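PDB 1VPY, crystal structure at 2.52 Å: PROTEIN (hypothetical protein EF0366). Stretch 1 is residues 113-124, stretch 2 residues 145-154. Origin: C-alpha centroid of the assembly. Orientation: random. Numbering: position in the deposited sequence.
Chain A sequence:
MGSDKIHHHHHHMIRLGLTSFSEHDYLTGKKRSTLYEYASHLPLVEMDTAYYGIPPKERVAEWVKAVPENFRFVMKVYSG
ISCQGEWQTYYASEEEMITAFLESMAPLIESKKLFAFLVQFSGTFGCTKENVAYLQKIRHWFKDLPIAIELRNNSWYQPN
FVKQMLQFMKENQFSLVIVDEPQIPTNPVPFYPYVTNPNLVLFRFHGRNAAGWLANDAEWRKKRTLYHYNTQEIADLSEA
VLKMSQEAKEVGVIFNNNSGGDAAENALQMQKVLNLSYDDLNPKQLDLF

Stretch 1 113-124: KLFAFLVQFSGT
Stretch 2, residues 145-154: LPIAIELRNN

Two strands of one chain, 114-120 and 147-150, lie side by side and run in the same direction, their axes 32° apart and 4.6 Å at closest approach. The register is one to one: Phe 117 pairs with Ile 147, Leu 118 with Ala 148, Val 119 with Ile 149 and Gln 120 with Glu 150, with CA-CA distances of 4.5 to 5.0 Å. Backbone angles are extended through this region, near -82/126 at Phe 117, -106/105 at Val 119, -99/119 at Ala 148 and -121/138 at Glu 150. Phe 115, at -76/-55, interrupts the extended run before Ala 116 resumes it at -169/154.

The hydrogen bonds follow the parallel rule, each bonding residue of the first strand reaching two residues that flank its partner. Phe 117 N donates to Pro 146 O (3.0 Å) and Phe 117 O accepts from Ala 148 N (2.8 Å), straddling Ile 147. Val 119 N donates to Ala 148 O and Val 119 O accepts from Glu 150 N, both at 2.9 Å, straddling Ile 149. Phe 121 N to Glu 150 O (2.9 Å, 175°) adds one more rung, from the residue just after the first strand to the last residue of the second. Beyond it, Gly 123 CA lies 3.4 Å from Arg 152 O, and the t rotamer of Asn 153 brings its ND2 to Gly 123 O at 2.7 Å, a nearly linear hydrogen bond that replaces backbone pairing with a side chain.

Side chains alternate between faces. Phe 117, Val 119, Ile 147 and Ile 149 share an apolar one. Both isoleucines are m, m, so that Ile 147 CD1 reaches Phe 117 CB (3.7 Å) and Ile 149 CD1 reaches Val 119 CB (4.0 Å). Val 119 (t) also meets the preceding isoleucine, CG2 to Ile 147 CG2 at 3.9 Å. The Phe 117 ring (chi1 m) receives Ile 147 CD1 and Leu 145 CD1 at its edge. Phe 121, also m, has Ile 149 CD1 at its ring edge, 4.3 Å from CE2.

Leu 118, Gln 120, Ala 148 and Glu 150 occupy the other face. Ala 116 CB lies 3.9 Å from Ala 148 CB, while Leu 118 (t, p) sets CD1 3.8 Å from Glu 150 CB. Glu 150 extends t, t, and its OE2 forms a salt bridge with Arg 152 NH1 (2.7 Å) within its own stretch. Gln 120 (t, m) packs CG against Glu 150 CD at 3.7 Å, and its NE2 lies over one face of the Arg 152 guanidinium, 3.5 Å from NE.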

ATOM      1  N   LYS A 113       6.782 -12.716   6.069  1.00 37.92           N
ATOM      2  CA  LYS A 113       7.385 -11.399   5.832  1.00 37.31           C
ATOM      3  C   LYS A 113       6.461 -10.498   5.014  1.00 37.27           C
ATOM      4  O   LYS A 113       6.843  -9.402   4.599  1.00 37.49           O
ATOM      5  CB  LYS A 113       8.743 -11.535   5.145  1.00 36.99           C
ATOM      6  CG  LYS A 113       9.721 -12.417   5.900  1.00 36.76           C
ATOM      7  CD  LYS A 113      11.140 -12.234   5.417  1.00 35.71           C
ATOM      8  CE  LYS A 113      12.104 -13.061   6.251  1.00 35.42           C
ATOM      9  NZ  LYS A 113      13.463 -13.090   5.658  1.00 34.34           N
ATOM     10  N   LEU A 114       5.239 -10.958   4.782  1.00 36.99           N
ATOM     11  CA  LEU A 114       4.266 -10.154   4.055  1.00 36.48           C
ATOM     12  C   LEU A 114       3.579  -9.189   5.011  1.00 36.57           C
ATOM     13  O   LEU A 114       2.935  -9.608   5.970  1.00 36.46           O
ATOM     14  CB  LEU A 114       3.235 -11.050   3.367  1.00 36.35           C
ATOM     15  CG  LEU A 114       1.997 -10.417   2.731  1.00 36.34           C
ATOM     16  CD1 LEU A 114       2.356  -9.574   1.513  1.00 35.50           C
ATOM     17  CD2 LEU A 114       1.005 -11.503   2.362  1.00 35.96           C
ATOM     18  N   PHE A 115       3.737  -7.894   4.760  1.00 36.51           N
ATOM     19  CA  PHE A 115       2.941  -6.912   5.468  1.00 36.64           C
ATOM     20  C   PHE A 115       1.508  -6.898   4.891  1.00 36.52           C
ATOM     21  O   PHE A 115       0.537  -7.087   5.626  1.00 36.60           O
ATOM     22  CB  PHE A 115       3.598  -5.533   5.430  1.00 36.67           C
ATOM     23  CG  PHE A 115       2.920  -4.522   6.299  1.00 36.92           C
ATOM     24  CD1 PHE A 115       3.169  -4.478   7.658  1.00 37.56           C
ATOM     25  CD2 PHE A 115       2.024  -3.611   5.756  1.00 38.43           C
ATOM     26  CE1 PHE A 115       2.542  -3.541   8.472  1.00 37.42           C
ATOM     27  CE2 PHE A 115       1.391  -2.667   6.563  1.00 38.62           C
ATOM     28  CZ  PHE A 115       1.657  -2.641   7.928  1.00 37.29           C
ATOM     29  N   ALA A 116       1.386  -6.710   3.580  1.00 36.14           N
ATOM     30  CA  ALA A 116       0.088  -6.776   2.913  1.00 36.26           C
ATOM     31  C   ALA A 116       0.250  -6.800   1.399  1.00 36.31           C
ATOM     32  O   ALA A 116       1.265  -6.329   0.882  1.00 36.55           O
ATOM     33  CB  ALA A 116      -0.789  -5.600   3.331  1.00 35.84           C
ATOM     34  N   PHE A 117      -0.727  -7.370   0.696  1.00 36.08           N
ATOM     35  CA  PHE A 117      -0.850  -7.133  -0.742  1.00 36.44           C
ATOM     36  C   PHE A 117      -1.563  -5.808  -0.957  1.00 36.55           C
ATOM     37  O   PHE A 117      -2.648  -5.593  -0.408  1.00 37.16           O
ATOM     38  CB  PHE A 117      -1.621  -8.255  -1.444  1.00 36.30           C
ATOM     39  CG  PHE A 117      -0.864  -9.542  -1.525  1.00 36.23           C
ATOM     40  CD1 PHE A 117       0.317  -9.624  -2.255  1.00 36.15           C
ATOM     41  CD2 PHE A 117      -1.326 -10.673  -0.873  1.00 36.40           C
ATOM     42  CE1 PHE A 117       1.028 -10.814  -2.326  1.00 36.79           C
ATOM     43  CE2 PHE A 117      -0.622 -11.872  -0.934  1.00 36.66           C
ATOM     44  CZ  PHE A 117       0.557 -11.944  -1.660  1.00 36.68           C
ATOM     45  N   LEU A 118      -0.952  -4.910  -1.725  1.00 36.42           N
ATOM     46  CA  LEU A 118      -1.596  -3.635  -2.026  1.00 36.42           C
ATOM     47  C   LEU A 118      -2.367  -3.746  -3.323  1.00 36.56           C
ATOM     48  O   LEU A 118      -1.796  -3.992  -4.375  1.00 36.74           O
ATOM     49  CB  LEU A 118      -0.599  -2.464  -2.067  1.00 36.19           C
ATOM     50  CG  LEU A 118      -1.086  -1.150  -2.699  1.00 36.26           C
ATOM     51  CD1 LEU A 118      -2.185  -0.448  -1.890  1.00 36.20           C
ATOM     52  CD2 LEU A 118       0.082  -0.222  -2.942  1.00 35.99           C
ATOM     53  N   VAL A 119      -3.680  -3.596  -3.226  1.00 37.06           N
ATOM     54  CA  VAL A 119      -4.534  -3.535  -4.404  1.00 37.23           C
ATOM     55  C   VAL A 119      -4.946  -2.073  -4.542  1.00 37.59           C
ATOM     56  O   VAL A 119      -5.771  -1.570  -3.774  1.00 37.84           O
ATOM     57  CB  VAL A 119      -5.767  -4.460  -4.272  1.00 37.24           C
ATOM     58  CG1 VAL A 119      -6.557  -4.499  -5.568  1.00 37.11           C
ATOM     59  CG2 VAL A 119      -5.351  -5.873  -3.869  1.00 37.09           C
ATOM     60  N   GLN A 120      -4.345  -1.397  -5.519  1.00 37.81           N
ATOM     61  CA  GLN A 120      -4.499   0.040  -5.693  1.00 38.04           C
ATOM     62  C   GLN A 120      -5.287   0.349  -6.976  1.00 38.13           C
ATOM     63  O   GLN A 120      -4.822   0.044  -8.077  1.00 38.35           O
ATOM     64  CB  GLN A 120      -3.106   0.681  -5.701  1.00 38.04           C
ATOM     65  CG  GLN A 120      -3.074   2.191  -5.876  1.00 38.56           C
ATOM     66  CD  GLN A 120      -2.999   2.592  -7.327  1.00 39.23           C
ATOM     67  OE1 GLN A 120      -2.051   2.243  -8.039  1.00 40.11           O
ATOM     68  NE2 GLN A 120      -4.003   3.326  -7.783  1.00 39.92           N
ATOM     69  N   PHE A 121      -6.469   0.952  -6.828  1.00 38.11           N
ATOM     70  CA  PHE A 121      -7.380   1.197  -7.961  1.00 38.53           C
ATOM     71  C   PHE A 121      -7.243   2.580  -8.582  1.00 38.75           C
ATOM     72  O   PHE A 121      -6.707   3.497  -7.975  1.00 39.10           O
ATOM     73  CB  PHE A 121      -8.838   0.968  -7.549  1.00 38.48           C
ATOM     74  CG  PHE A 121      -9.146  -0.452  -7.194  1.00 38.31           C
ATOM     75  CD1 PHE A 121      -9.498  -1.366  -8.177  1.00 38.15           C
ATOM     76  CD2 PHE A 121      -9.065  -0.884  -5.878  1.00 38.90           C
ATOM     77  CE1 PHE A 121      -9.778  -2.690  -7.856  1.00 37.91           C
ATOM     78  CE2 PHE A 121      -9.342  -2.205  -5.545  1.00 38.91           C
ATOM     79  CZ  PHE A 121      -9.704  -3.109  -6.541  1.00 38.27           C
ATOM     80  N   SER A 122      -7.751   2.726  -9.796  1.00 39.26           N
ATOM     81  CA  SER A 122      -7.677   3.996 -10.514  1.00 39.49           C
ATOM     82  C   SER A 122      -8.752   4.989 -10.096  1.00 39.67           C
ATOM     83  O   SER A 122      -9.686   4.655  -9.356  1.00 39.63           O
ATOM     84  CB  SER A 122      -7.773   3.746 -12.010  1.00 39.36           C
ATOM     85  OG  SER A 122      -6.679   2.960 -12.423  1.00 39.69           O
ATOM     86  N   GLY A 123      -8.608   6.214 -10.590  1.00 39.85           N
ATOM     87  CA  GLY A 123      -9.581   7.271 -10.355  1.00 40.00           C
ATOM     88  C   GLY A 123     -10.942   6.956 -10.941  1.00 39.95           C
ATOM     89  O   GLY A 123     -11.942   7.527 -10.517  1.00 40.08           O
ATOM     90  N   THR A 124     -10.976   6.035 -11.904  1.00 40.08           N
ATOM     91  CA  THR A 124     -12.212   5.647 -12.597  1.00 40.10           C
ATOM     92  C   THR A 124     -12.975   4.540 -11.856  1.00 40.26           C
ATOM     93  O   THR A 124     -14.146   4.274 -12.155  1.00 40.28           O
ATOM     94  CB  THR A 124     -11.927   5.178 -14.039  1.00 40.05           C
ATOM     95  OG1 THR A 124     -11.214   3.935 -14.005  1.00 40.25           O
ATOM     96  CG2 THR A 124     -11.107   6.218 -14.798  1.00 39.69           C
ATOM     97  N   LEU A 145      -5.608 -13.784   3.511  1.00 42.65           N
ATOM     98  CA  LEU A 145      -4.379 -13.020   3.327  1.00 41.75           C
ATOM     99  C   LEU A 145      -4.608 -11.533   3.608  1.00 41.34           C
ATOM    100  O   LEU A 145      -5.697 -11.015   3.329  1.00 41.52           O
ATOM    101  CB  LEU A 145      -3.831 -13.226   1.908  1.00 41.46           C
ATOM    102  CG  LEU A 145      -3.344 -14.641   1.580  1.00 40.99           C
ATOM    103  CD1 LEU A 145      -3.053 -14.780   0.107  1.00 39.31           C
ATOM    104  CD2 LEU A 145      -2.118 -15.016   2.418  1.00 41.10           C
ATOM    105  N   PRO A 146      -3.587 -10.845   4.165  1.00 40.63           N
ATOM    106  CA  PRO A 146      -3.718  -9.424   4.503  1.00 39.90           C
ATOM    107  C   PRO A 146      -3.766  -8.539   3.254  1.00 39.34           C
ATOM    108  O   PRO A 146      -2.796  -8.481   2.499  1.00 39.39           O
ATOM    109  CB  PRO A 146      -2.454  -9.143   5.319  1.00 40.00           C
ATOM    110  CG  PRO A 146      -1.460 -10.156   4.837  1.00 40.16           C
ATOM    111  CD  PRO A 146      -2.251 -11.377   4.505  1.00 40.43           C
ATOM    112  N   ILE A 147      -4.893  -7.867   3.043  1.00 38.59           N
ATOM    113  CA  ILE A 147      -5.082  -7.031   1.859  1.00 37.89           C
ATOM    114  C   ILE A 147      -5.230  -5.555   2.227  1.00 37.60           C
ATOM    115  O   ILE A 147      -6.123  -5.179   2.987  1.00 37.49           O
ATOM    116  CB  ILE A 147      -6.309  -7.474   1.028  1.00 37.73           C
ATOM    117  CG1 ILE A 147      -6.186  -8.940   0.598  1.00 37.98           C
ATOM    118  CG2 ILE A 147      -6.499  -6.568  -0.179  1.00 37.67           C
ATOM    119  CD1 ILE A 147      -4.917  -9.277  -0.169  1.00 38.66           C
ATOM    120  N   ALA A 148      -4.335  -4.730   1.692  1.00 36.91           N
ATOM    121  CA  ALA A 148      -4.454  -3.295   1.824  1.00 36.56           C
ATOM    122  C   ALA A 148      -5.076  -2.767   0.541  1.00 36.46           C
ATOM    123  O   ALA A 148      -4.526  -2.949  -0.551  1.00 36.75           O
ATOM    124  CB  ALA A 148      -3.099  -2.670   2.074  1.00 36.40           C
ATOM    125  N   ILE A 149      -6.237  -2.135   0.675  1.00 36.19           N
ATOM    126  CA  ILE A 149      -6.973  -1.585  -0.466  1.00 35.94           C
ATOM    127  C   ILE A 149      -6.696  -0.085  -0.538  1.00 36.18           C
ATOM    128  O   ILE A 149      -6.785   0.618   0.473  1.00 36.32           O
ATOM    129  CB  ILE A 149      -8.513  -1.824  -0.304  1.00 35.72           C
ATOM    130  CG1 ILE A 149      -8.867  -3.323  -0.295  1.00 35.05           C
ATOM    131  CG2 ILE A 149      -9.320  -1.022  -1.317  1.00 35.45           C
ATOM    132  CD1 ILE A 149      -8.797  -4.028  -1.640  1.00 34.90           C
ATOM    133  N   GLU A 150      -6.343   0.395  -1.727  1.00 36.50           N
ATOM    134  CA  GLU A 150      -6.224   1.835  -1.977  1.00 36.58           C
ATOM    135  C   GLU A 150      -7.154   2.308  -3.092  1.00 36.40           C
ATOM    136  O   GLU A 150      -7.261   1.650  -4.121  1.00 36.47           O
ATOM    137  CB  GLU A 150      -4.791   2.219  -2.318  1.00 36.46           C
ATOM    138  CG  GLU A 150      -4.576   3.710  -2.256  1.00 36.92           C
ATOM    139  CD  GLU A 150      -3.216   4.133  -2.742  1.00 37.68           C
ATOM    140  OE1 GLU A 150      -2.206   3.503  -2.350  1.00 36.84           O
ATOM    141  OE2 GLU A 150      -3.164   5.117  -3.510  1.00 37.19           O
ATOM    142  N   LEU A 151      -7.797   3.460  -2.878  1.00 36.45           N
ATOM    143  CA  LEU A 151      -8.727   4.062  -3.850  1.00 36.39           C
ATOM    144  C   LEU A 151      -8.274   5.469  -4.282  1.00 36.87           C
ATOM    145  O   LEU A 151      -7.637   6.181  -3.498  1.00 36.48           O
ATOM    146  CB  LEU A 151     -10.138   4.143  -3.252  1.00 36.11           C
ATOM    147  CG  LEU A 151     -10.674   2.976  -2.409  1.00 35.30           C
ATOM    148  CD1 LEU A 151     -11.753   3.446  -1.460  1.00 33.80           C
ATOM    149  CD2 LEU A 151     -11.178   1.833  -3.269  1.00 34.21           C
ATOM    150  N   ARG A 152      -8.600   5.852  -5.524  1.00 37.42           N
ATOM    151  CA  ARG A 152      -8.305   7.200  -6.062  1.00 38.02           C
ATOM    152  C   ARG A 152      -9.563   7.936  -6.497  1.00 38.28           C
ATOM    153  O   ARG A 152      -9.497   8.839  -7.336  1.00 38.49           O
ATOM    154  CB  ARG A 152      -7.354   7.155  -7.270  1.00 38.07           C
ATOM    155  CG  ARG A 152      -5.943   6.718  -6.978  1.00 39.33           C
ATOM    156  CD  ARG A 152      -4.911   7.515  -7.771  1.00 40.40           C
ATOM    157  NE  ARG A 152      -3.605   6.847  -7.801  1.00 41.76           N
ATOM    158  CZ  ARG A 152      -2.876   6.551  -6.723  1.00 43.54           C
ATOM    159  NH1 ARG A 152      -3.316   6.853  -5.510  1.00 44.58           N
ATOM    160  NH2 ARG A 152      -1.702   5.940  -6.850  1.00 44.67           N
ATOM    161  N   ASN A 153     -10.705   7.552  -5.939  1.00 38.59           N
ATOM    162  CA  ASN A 153     -11.981   8.176  -6.293  1.00 38.79           C
ATOM    163  C   ASN A 153     -12.743   8.621  -5.051  1.00 39.07           C
ATOM    164  O   ASN A 153     -12.981   7.823  -4.143  1.00 39.03           O
ATOM    165  CB  ASN A 153     -12.823   7.213  -7.132  1.00 38.60           C
ATOM    166  CG  ASN A 153     -14.082   7.850  -7.656  1.00 38.79           C
ATOM    167  OD1 ASN A 153     -15.030   8.087  -6.908  1.00 39.01           O
ATOM    168  ND2 ASN A 153     -14.106   8.126  -8.952  1.00 38.85           N
ATOM    169  N   ASN A 154     -13.138   9.889  -5.020  1.00 39.63           N
ATOM    170  CA  ASN A 154     -13.735  10.478  -3.820  1.00 40.27           C
ATOM    171  C   ASN A 154     -15.190  10.089  -3.529  1.00 40.61           C
ATOM    172  O   ASN A 154     -15.702  10.416  -2.456  1.00 40.80           O
ATOM    173  CB  ASN A 154     -13.602  12.002  -3.838  1.00 40.23           C
ATOM    174  CG  ASN A 154     -14.730  12.671  -4.598  1.00 41.04           C
ATOM    175  OD1 ASN A 154     -15.609  13.294  -4.001  1.00 42.06           O
ATOM    176  ND2 ASN A 154     -14.724  12.527  -5.919  1.00 41.35           N
TER